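Local structure of conjugal transfer protein (Escherichia coli, 5WIO) at residues 37-42 and 88-93. The protein is a VirB8-family inner-membrane protein of a type IV secretion system, represented by its C-terminal domain, and probably forms part of the channel for conjugative DNA transfer. Sequence-based numbering, arbitrary orientation.
Sequences YVIHRE and TRVKIN. With XXE (4-(1H-pyrrol-1-yl)pyridine-2-carboxylic acid), chain E.
Val90 fits its forked side chain against one turn of helix 37-42, a compact example of how a helix can pack on a sheet mainly through apolar branches, with no hydrogen bond across the two segments. Its two methyls divide the work. CG1, anti to the backbone N (chi1 159°), meets Ile39, whose CG1 lies 4.1 Å away, the two side chains crossing at a slant. CG2 instead faces the end of the turn, with Glu42 C at 3.6 Å and Glu42 CB at 3.8 Å. The carboxylate of Glu42 leads away from the strand and is hydrogen-bonded to Tyr156, leaving the aliphatic root of the chain to Val90. Further along, Ile92 extends CD1 to Val38 CG1 at 4.3 Å, while Thr88 turns its CG2 methyl to Glu42 O. The segment axes run nearly antiparallel at 161°. An alanine in place of Val90 would probably open a gap between Ile39 and Glu42, leaving Ile39 CG1 and Glu42 CB without their methyl partners. Ile39 also borders the carboxylate end of the bound pyrrolyl-pyridine carboxylic acid: its CG2, anti to the backbone N, lies 3.7 Å from ligand OAN. Helix 27-42 packed on the antiparallel sheet, here at strand 86-98, is consistent with the NTF2-like fold of VirB8 domains, with the bound ligand lying next to the helix at this contact.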
# COMPACT_ATOMS: atom_id res chain seq x y z
N TYR A 37 5.80 -6.12 -3.87
CA TYR A 37 6.81 -7.10 -4.26
C TYR A 37 6.47 -7.76 -5.59
O TYR A 37 7.30 -7.80 -6.50
CB TYR A 37 6.96 -8.16 -3.16
CG TYR A 37 8.06 -9.17 -3.42
CD1 TYR A 37 9.36 -8.94 -2.98
CD2 TYR A 37 7.80 -10.36 -4.08
CE1 TYR A 37 10.36 -9.86 -3.21
CE2 TYR A 37 8.80 -11.29 -4.31
CZ TYR A 37 10.08 -11.03 -3.87
OH TYR A 37 11.08 -11.94 -4.09
N VAL A 38 5.25 -8.28 -5.69
CA VAL A 38 4.79 -8.95 -6.90
C VAL A 38 4.82 -8.02 -8.11
O VAL A 38 5.15 -8.45 -9.22
CB VAL A 38 3.36 -9.50 -6.72
CG1 VAL A 38 2.85 -10.07 -8.03
CG2 VAL A 38 3.34 -10.56 -5.63
N ILE A 39 4.49 -6.76 -7.89
CA ILE A 39 4.49 -5.78 -8.97
C ILE A 39 5.92 -5.49 -9.41
O ILE A 39 6.18 -5.26 -10.59
CB ILE A 39 3.81 -4.46 -8.56
CG1 ILE A 39 2.42 -4.73 -7.98
CG2 ILE A 39 3.71 -3.52 -9.75
CD1 ILE A 39 1.73 -3.49 -7.46
N HIS A 40 6.84 -5.50 -8.45
CA HIS A 40 8.25 -5.27 -8.75
C HIS A 40 8.87 -6.44 -9.48
O HIS A 40 9.66 -6.26 -10.41
CB HIS A 40 9.03 -5.00 -7.46
CG HIS A 40 8.92 -3.59 -6.96
ND1 HIS A 40 9.13 -2.50 -7.77
CD2 HIS A 40 8.63 -3.10 -5.73
CE1 HIS A 40 8.97 -1.39 -7.06
NE2 HIS A 40 8.66 -1.73 -5.82
N ARG A 41 8.52 -7.66 -9.07
CA ARG A 41 9.19 -8.85 -9.56
C ARG A 41 8.53 -9.46 -10.79
O ARG A 41 9.18 -10.16 -11.57
CB ARG A 41 9.29 -9.90 -8.46
CG ARG A 41 10.07 -11.14 -8.87
CD ARG A 41 10.19 -12.13 -7.73
NE ARG A 41 10.82 -13.37 -8.16
CZ ARG A 41 11.13 -14.38 -7.36
NH1 ARG A 41 10.87 -14.30 -6.06
NH2 ARG A 41 11.71 -15.47 -7.85
N GLU A 42 7.23 -9.22 -10.97
CA GLU A 42 6.52 -9.82 -12.10
C GLU A 42 6.27 -8.84 -13.24
O GLU A 42 5.86 -9.23 -14.33
CB GLU A 42 5.19 -10.42 -11.63
CG GLU A 42 5.33 -11.57 -10.64
CD GLU A 42 6.10 -12.75 -11.21
OE1 GLU A 42 6.37 -12.77 -12.43
OE2 GLU A 42 6.43 -13.67 -10.43
N THR A 88 5.35 -6.01 -19.69
CA THR A 88 4.34 -6.76 -19.01
C THR A 88 3.82 -5.94 -17.87
O THR A 88 4.54 -5.57 -16.98
CB THR A 88 4.92 -8.05 -18.48
OG1 THR A 88 5.33 -8.83 -19.59
CG2 THR A 88 3.90 -8.79 -17.73
N ARG A 89 2.53 -5.70 -17.91
CA ARG A 89 1.81 -5.06 -16.82
C ARG A 89 1.30 -6.06 -15.79
O ARG A 89 1.01 -7.21 -16.13
CB ARG A 89 0.64 -4.25 -17.38
CG ARG A 89 -0.43 -3.88 -16.37
CD ARG A 89 -1.57 -3.14 -17.03
NE ARG A 89 -2.03 -3.81 -18.25
CZ ARG A 89 -3.02 -3.38 -19.02
NH1 ARG A 89 -3.67 -2.26 -18.70
NH2 ARG A 89 -3.37 -4.05 -20.10
N VAL A 90 1.20 -5.63 -14.53
CA VAL A 90 0.74 -6.50 -13.46
C VAL A 90 -0.53 -5.97 -12.80
O VAL A 90 -0.67 -4.77 -12.57
CB VAL A 90 1.82 -6.70 -12.39
CG1 VAL A 90 1.20 -7.15 -11.07
CG2 VAL A 90 2.86 -7.71 -12.87
N LYS A 91 -1.46 -6.88 -12.49
CA LYS A 91 -2.74 -6.52 -11.90
C LYS A 91 -3.11 -7.42 -10.72
O LYS A 91 -3.35 -8.61 -10.90
CB LYS A 91 -3.84 -6.57 -12.96
CG LYS A 91 -5.25 -6.55 -12.39
CD LYS A 91 -5.58 -5.21 -11.76
CE LYS A 91 -7.01 -5.17 -11.24
NZ LYS A 91 -7.99 -5.50 -12.31
N ILE A 92 -3.16 -6.84 -9.52
CA ILE A 92 -3.53 -7.59 -8.33
C ILE A 92 -5.03 -7.83 -8.27
O ILE A 92 -5.83 -6.95 -8.60
CB ILE A 92 -3.10 -6.86 -7.04
CG1 ILE A 92 -1.61 -6.51 -7.11
CG2 ILE A 92 -3.40 -7.71 -5.82
CD1 ILE A 92 -0.70 -7.71 -7.27
N ASN A 93 -5.42 -9.07 -7.94
CA ASN A 93 -6.83 -9.45 -7.87
C ASN A 93 -7.36 -9.87 -6.49
O ASN A 93 -8.55 -9.74 -6.22
CB ASN A 93 -7.13 -10.55 -8.89
CG ASN A 93 -6.88 -10.11 -10.32
OD1 ASN A 93 -7.33 -9.04 -10.74
ND2 ASN A 93 -6.15 -10.93 -11.07
OAM XXE E . 6.56 -0.33 -9.77
CAL XXE E . 6.68 -1.03 -10.81
OAN XXE E . 7.04 -2.23 -10.74
CAH XXE E . 6.38 -0.41 -12.16
CAG XXE E . 5.88 -1.20 -13.19
NAI XXE E . 6.59 0.92 -12.36
CAJ XXE E . 6.32 1.48 -13.58
CAK XXE E . 5.83 0.70 -14.61
CAF XXE E . 5.62 -0.64 -14.41
NAA XXE E . 5.12 -1.44 -15.46
CAB XXE E . 5.52 -2.74 -15.77
CAC XXE E . 4.79 -3.16 -16.88
CAD XXE E . 3.94 -2.11 -17.27
CAE XXE E . 4.14 -1.05 -16.39